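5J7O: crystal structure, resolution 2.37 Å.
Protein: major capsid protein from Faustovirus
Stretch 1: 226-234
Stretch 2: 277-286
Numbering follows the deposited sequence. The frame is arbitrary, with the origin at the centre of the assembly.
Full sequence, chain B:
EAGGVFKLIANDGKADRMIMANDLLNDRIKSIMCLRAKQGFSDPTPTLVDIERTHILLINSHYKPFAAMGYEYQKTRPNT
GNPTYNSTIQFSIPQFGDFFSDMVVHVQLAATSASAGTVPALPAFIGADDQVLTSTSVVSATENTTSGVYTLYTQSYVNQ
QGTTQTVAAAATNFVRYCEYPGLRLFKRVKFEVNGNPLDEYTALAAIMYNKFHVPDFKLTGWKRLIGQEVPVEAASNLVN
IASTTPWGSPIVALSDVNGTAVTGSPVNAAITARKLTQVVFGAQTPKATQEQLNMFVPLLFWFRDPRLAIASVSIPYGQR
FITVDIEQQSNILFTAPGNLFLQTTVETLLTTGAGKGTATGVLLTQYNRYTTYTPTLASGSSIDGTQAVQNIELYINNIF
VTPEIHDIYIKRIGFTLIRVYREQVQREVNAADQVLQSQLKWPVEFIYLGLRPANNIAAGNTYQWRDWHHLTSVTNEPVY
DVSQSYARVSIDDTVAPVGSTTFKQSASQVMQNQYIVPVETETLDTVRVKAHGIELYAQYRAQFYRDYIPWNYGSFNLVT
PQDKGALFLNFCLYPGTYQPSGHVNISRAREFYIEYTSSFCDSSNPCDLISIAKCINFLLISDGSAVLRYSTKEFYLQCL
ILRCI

Stretch 1 226-234: IGQEVPVEA
Stretch 2 (277-286) TQVVFGAQTP

A strand running through Val232 to Ala234, and on beyond, lies beside the strand that comes in from earlier in the chain through 277-280. They run antiparallel, with 137° between their N-to-C directions, and their axes approach to 4.6 Å. The register pairs Val232 with Val279, Glu233 with Gln278 and Ala234 with Thr277, at CA-CA distances of 5.2, 4.5 and 5.3 Å. Phi/psi is -126/122 at Val232, -127/136 at Ala234, -123/161 at Thr277 and -125/150 at Val279.

The first and last pairs are the hydrogen-bonded type. Val232 N donates to Val279 O at 2.8 Å, and Val279 N returns a bond to Val232 O at 2.9 Å. Ala234 N donates to Thr277 O at 2.7 Å, and Thr277 N to Ala234 O at 2.9 Å. Between them lies the non-hydrogen-bonded pair. There Gln278 CA approaches Val232 O at 3.4 Å, and Glu233 CA approaches Thr277 O at 3.6 Å, both as CA-H...O contacts.

Before the strand, Gly227 adopts positive phi (79/21), and residues 228-231 are extended. A water spans the gap beside the ladder: it donates to Val230 O and accepts from Phe281 N, each at 3.2 Å. Beyond Val280 the second stretch turns. Phe281 is at -155/51, Gly282 at -118/-143, and Thr285 N donates to Gly282 O at 3.3 Å.

Glu229 (chi1 63°, p; chi2 t) points toward this turn. Its OE1 accepts from Gly282 N and from Thr285 OG1, both at 3.0 Å. The carboxylate thus ties down a backbone amide and a hydroxyl together. Gly282 suits the site, because an ideal CB there would lie 2.7 Å from Glu229 CB, a clash.

Gln284 (chi1 m, chi2 p) reaches back across. Its OE1 accepts from Glu229 N at 2.8 Å, while its NE2 makes a weak bond to Gly227 O at 3.4 Å. One amide group therefore serves both a backbone donor and a backbone acceptor.

Val232, Ala234, Thr277 and Val279 share one sheet face; Glu233 and Gln278 share the other. On the first face, Val232 (t) meets Val279 (m): Val232 CB lies 4.1 Å from Val279 CG2. Phe281 (chi1 47°, p; chi2 -86°) starts away from the first stretch, but its ring returns: Val232 CG2 lies 3.7 Å from Phe281 CE1, at an oblique angle to the ring. Ala234 CB is 4.3 Å from Thr277 CG2. Pro231 (C-gamma exo) packs against Val280 (m): Pro231 CB lies 4.3 Å from Val280 CG1.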

ATOM      1  N   ILE B 226      -6.374  16.518  -6.655  1.00 29.19           N
ATOM      2  CA  ILE B 226      -5.388  17.246  -7.442  1.00 29.76           C
ATOM      3  C   ILE B 226      -5.170  16.619  -8.816  1.00 29.31           C
ATOM      4  O   ILE B 226      -4.214  16.977  -9.509  1.00 30.40           O
ATOM      5  CB  ILE B 226      -4.061  17.368  -6.679  1.00 31.45           C
ATOM      6  CG1 ILE B 226      -3.532  15.981  -6.312  1.00 32.38           C
ATOM      7  CG2 ILE B 226      -4.246  18.218  -5.431  1.00 29.92           C
ATOM      8  CD1 ILE B 226      -2.345  16.011  -5.381  1.00 34.77           C
ATOM      9  N   GLY B 227      -6.027  15.685  -9.221  1.00 30.82           N
ATOM     10  CA  GLY B 227      -5.985  15.169 -10.576  1.00 31.83           C
ATOM     11  C   GLY B 227      -4.922  14.135 -10.862  1.00 34.52           C
ATOM     12  O   GLY B 227      -4.558  13.950 -12.027  1.00 39.13           O
ATOM     13  N   GLN B 228      -4.406  13.457  -9.842  1.00 32.94           N
ATOM     14  CA  GLN B 228      -3.465  12.362 -10.041  1.00 32.95           C
ATOM     15  C   GLN B 228      -4.238  11.057 -10.174  1.00 33.60           C
ATOM     16  O   GLN B 228      -5.138  10.779  -9.377  1.00 32.08           O
ATOM     17  CB  GLN B 228      -2.470  12.282  -8.882  1.00 32.51           C
ATOM     18  CG  GLN B 228      -1.534  11.079  -8.934  1.00 32.32           C
ATOM     19  CD  GLN B 228      -0.485  11.190 -10.026  1.00 34.42           C
ATOM     20  OE1 GLN B 228      -0.297  12.252 -10.621  1.00 33.80           O
ATOM     21  NE2 GLN B 228       0.208  10.088 -10.291  1.00 36.04           N
ATOM     22  N   GLU B 229      -3.889  10.265 -11.185  1.00 35.44           N
ATOM     23  CA  GLU B 229      -4.574   9.000 -11.408  1.00 36.85           C
ATOM     24  C   GLU B 229      -4.335   8.053 -10.237  1.00 36.33           C
ATOM     25  O   GLU B 229      -3.310   8.116  -9.553  1.00 37.03           O
ATOM     26  CB  GLU B 229      -4.107   8.360 -12.716  1.00 39.50           C
ATOM     27  CG  GLU B 229      -2.632   7.993 -12.743  1.00 42.99           C
ATOM     28  CD  GLU B 229      -2.161   7.578 -14.124  1.00 48.21           C
ATOM     29  OE1 GLU B 229      -2.970   7.640 -15.074  1.00 50.03           O
ATOM     30  OE2 GLU B 229      -0.981   7.194 -14.260  1.00 52.05           O
ATOM     31  N   VAL B 230      -5.300   7.176 -10.006  1.00 35.69           N
ATOM     32  CA  VAL B 230      -5.281   6.230  -8.892  1.00 35.34           C
ATOM     33  C   VAL B 230      -5.108   4.831  -9.466  1.00 37.13           C
ATOM     34  O   VAL B 230      -5.787   4.487 -10.441  1.00 37.59           O
ATOM     35  CB  VAL B 230      -6.568   6.317  -8.049  1.00 33.69           C
ATOM     36  CG1 VAL B 230      -6.532   5.317  -6.902  1.00 33.40           C
ATOM     37  CG2 VAL B 230      -6.762   7.731  -7.525  1.00 33.78           C
ATOM     38  N   PRO B 231      -4.218   4.007  -8.914  1.00 36.79           N
ATOM     39  CA  PRO B 231      -4.078   2.635  -9.415  1.00 36.33           C
ATOM     40  C   PRO B 231      -5.372   1.854  -9.252  1.00 34.94           C
ATOM     41  O   PRO B 231      -6.168   2.105  -8.345  1.00 36.06           O
ATOM     42  CB  PRO B 231      -2.959   2.048  -8.546  1.00 36.75           C
ATOM     43  CG  PRO B 231      -2.218   3.231  -8.017  1.00 37.81           C
ATOM     44  CD  PRO B 231      -3.242   4.312  -7.852  1.00 38.35           C
ATOM     45  N   VAL B 232      -5.579   0.898 -10.154  1.00 33.61           N
ATOM     46  CA  VAL B 232      -6.739   0.015 -10.117  1.00 37.20           C
ATOM     47  C   VAL B 232      -6.235  -1.421 -10.143  1.00 38.42           C
ATOM     48  O   VAL B 232      -5.521  -1.817 -11.073  1.00 38.50           O
ATOM     49  CB  VAL B 232      -7.708   0.276 -11.282  1.00 38.89           C
ATOM     50  CG1 VAL B 232      -8.858  -0.716 -11.241  1.00 40.05           C
ATOM     51  CG2 VAL B 232      -8.233   1.704 -11.223  1.00 38.77           C
ATOM     52  N   GLU B 233      -6.606  -2.195  -9.127  1.00 40.03           N
ATOM     53  CA  GLU B 233      -6.122  -3.559  -8.973  1.00 40.64           C
ATOM     54  C   GLU B 233      -6.931  -4.514  -9.842  1.00 38.16           C
ATOM     55  O   GLU B 233      -8.165  -4.508  -9.803  1.00 38.48           O
ATOM     56  CB  GLU B 233      -6.203  -3.972  -7.505  1.00 45.39           C
ATOM     57  CG  GLU B 233      -5.846  -5.416  -7.226  1.00 50.51           C
ATOM     58  CD  GLU B 233      -6.003  -5.764  -5.759  1.00 55.28           C
ATOM     59  OE1 GLU B 233      -7.024  -6.386  -5.398  1.00 56.78           O
ATOM     60  OE2 GLU B 233      -5.110  -5.400  -4.965  1.00 56.08           O
ATOM     61  N   ALA B 234      -6.234  -5.339 -10.621  1.00 36.11           N
ATOM     62  CA  ALA B 234      -6.864  -6.278 -11.537  1.00 37.01           C
ATOM     63  C   ALA B 234      -6.326  -7.679 -11.291  1.00 39.89           C
ATOM     64  O   ALA B 234      -5.116  -7.869 -11.128  1.00 42.52           O
ATOM     65  CB  ALA B 234      -6.628  -5.875 -12.997  1.00 37.00           C
ATOM     66  N   THR B 277      -2.334  -7.531 -10.598  1.00 37.43           N
ATOM     67  CA  THR B 277      -1.556  -6.448 -11.173  1.00 38.38           C
ATOM     68  C   THR B 277      -2.350  -5.156 -11.050  1.00 38.63           C
ATOM     69  O   THR B 277      -3.569  -5.166 -10.858  1.00 39.23           O
ATOM     70  CB  THR B 277      -1.195  -6.708 -12.643  1.00 42.61           C
ATOM     71  OG1 THR B 277      -0.080  -5.885 -13.012  1.00 45.18           O
ATOM     72  CG2 THR B 277      -2.367  -6.373 -13.549  1.00 43.21           C
ATOM     73  N   GLN B 278      -1.643  -4.038 -11.153  1.00 37.94           N
ATOM     74  CA  GLN B 278      -2.252  -2.723 -11.056  1.00 38.76           C
ATOM     75  C   GLN B 278      -2.164  -2.015 -12.399  1.00 36.57           C
ATOM     76  O   GLN B 278      -1.133  -2.073 -13.078  1.00 35.20           O
ATOM     77  CB  GLN B 278      -1.577  -1.882  -9.971  1.00 43.16           C
ATOM     78  CG  GLN B 278      -1.599  -2.536  -8.605  1.00 48.09           C
ATOM     79  CD  GLN B 278      -1.936  -1.560  -7.498  1.00 53.43           C
ATOM     80  OE1 GLN B 278      -2.886  -1.767  -6.743  1.00 57.22           O
ATOM     81  NE2 GLN B 278      -1.155  -0.491  -7.392  1.00 55.62           N
ATOM     82  N   VAL B 279      -3.255  -1.363 -12.782  1.00 34.38           N
ATOM     83  CA  VAL B 279      -3.311  -0.586 -14.011  1.00 35.28           C
ATOM     84  C   VAL B 279      -3.761   0.825 -13.670  1.00 35.87           C
ATOM     85  O   VAL B 279      -4.495   1.051 -12.703  1.00 34.83           O
ATOM     86  CB  VAL B 279      -4.255  -1.218 -15.059  1.00 34.95           C
ATOM     87  CG1 VAL B 279      -3.751  -2.592 -15.474  1.00 34.76           C
ATOM     88  CG2 VAL B 279      -5.670  -1.304 -14.513  1.00 35.61           C
ATOM     89  N   VAL B 280      -3.299   1.782 -14.466  1.00 36.77           N
ATOM     90  CA  VAL B 280      -3.743   3.164 -14.381  1.00 33.53           C
ATOM     91  C   VAL B 280      -4.247   3.580 -15.753  1.00 32.63           C
ATOM     92  O   VAL B 280      -3.753   3.116 -16.785  1.00 31.88           O
ATOM     93  CB  VAL B 280      -2.620   4.107 -13.892  1.00 30.92           C
ATOM     94  CG1 VAL B 280      -2.241   3.786 -12.453  1.00 30.28           C
ATOM     95  CG2 VAL B 280      -1.403   4.002 -14.800  1.00 30.89           C
ATOM     96  N   PHE B 281      -5.257   4.444 -15.758  1.00 34.35           N
ATOM     97  CA  PHE B 281      -5.830   4.940 -17.007  1.00 33.60           C
ATOM     98  C   PHE B 281      -6.482   6.297 -16.763  1.00 34.06           C
ATOM     99  O   PHE B 281      -7.635   6.540 -17.125  1.00 35.30           O
ATOM    100  CB  PHE B 281      -6.808   3.928 -17.605  1.00 32.96           C
ATOM    101  CG  PHE B 281      -7.793   3.353 -16.621  1.00 30.02           C
ATOM    102  CD1 PHE B 281      -7.470   2.241 -15.855  1.00 27.73           C
ATOM    103  CD2 PHE B 281      -9.054   3.905 -16.487  1.00 30.35           C
ATOM    104  CE1 PHE B 281      -8.377   1.714 -14.957  1.00 25.81           C
ATOM    105  CE2 PHE B 281      -9.967   3.382 -15.590  1.00 28.22           C
ATOM    106  CZ  PHE B 281      -9.627   2.285 -14.824  1.00 26.03           C
ATOM    107  N   GLY B 282      -5.733   7.215 -16.151  1.00 34.40           N
ATOM    108  CA  GLY B 282      -6.251   8.530 -15.844  1.00 34.77           C
ATOM    109  C   GLY B 282      -5.524   9.666 -16.531  1.00 36.79           C
ATOM    110  O   GLY B 282      -5.102   9.540 -17.685  1.00 37.77           O
ATOM    111  N   ALA B 283      -5.364  10.783 -15.818  1.00 36.17           N
ATOM    112  CA  ALA B 283      -4.838  11.997 -16.432  1.00 35.37           C
ATOM    113  C   ALA B 283      -3.377  11.856 -16.844  1.00 35.03           C
ATOM    114  O   ALA B 283      -2.934  12.538 -17.776  1.00 35.53           O
ATOM    115  CB  ALA B 283      -5.004  13.180 -15.480  1.00 34.07           C
ATOM    116  N   GLN B 284      -2.615  10.991 -16.176  1.00 33.57           N
ATOM    117  CA  GLN B 284      -1.201  10.834 -16.496  1.00 34.44           C
ATOM    118  C   GLN B 284      -0.939   9.787 -17.569  1.00 36.11           C
ATOM    119  O   GLN B 284       0.160   9.765 -18.136  1.00 35.83           O
ATOM    120  CB  GLN B 284      -0.404  10.477 -15.235  1.00 32.24           C
ATOM    121  CG  GLN B 284      -0.144  11.656 -14.308  1.00 29.82           C
ATOM    122  CD  GLN B 284      -1.385  12.112 -13.565  1.00 29.22           C
ATOM    123  OE1 GLN B 284      -2.188  11.294 -13.115  1.00 29.51           O
ATOM    124  NE2 GLN B 284      -1.548  13.422 -13.433  1.00 27.65           N
ATOM    125  N   THR B 285      -1.908   8.928 -17.861  1.00 37.63           N
ATOM    126  CA  THR B 285      -1.734   7.919 -18.901  1.00 36.45           C
ATOM    127  C   THR B 285      -2.027   8.528 -20.269  1.00 38.18           C
ATOM    128  O   THR B 285      -3.084   9.140 -20.452  1.00 39.80           O
ATOM    129  CB  THR B 285      -2.650   6.722 -18.647  1.00 36.88           C
ATOM    130  OG1 THR B 285      -2.217   6.027 -17.471  1.00 38.53           O
ATOM    131  CG2 THR B 285      -2.627   5.766 -19.828  1.00 36.16           C
ATOM    132  N   PRO B 286      -1.124   8.389 -21.239  1.00 38.41           N
ATOM    133  CA  PRO B 286      -1.338   9.023 -22.549  1.00 38.57           C
ATOM    134  C   PRO B 286      -2.557   8.447 -23.255  1.00 39.27           C
ATOM    135  O   PRO B 286      -2.728   7.229 -23.343  1.00 40.05           O
ATOM    136  CB  PRO B 286      -0.044   8.709 -23.311  1.00 39.26           C
ATOM    137  CG  PRO B 286       0.957   8.353 -22.255  1.00 38.09           C
ATOM    138  CD  PRO B 286       0.173   7.697 -21.164  1.00 36.99           C
TER
HETATM  139  O   HOH W   1      -7.097   5.275 -13.278  1.00 43.31           O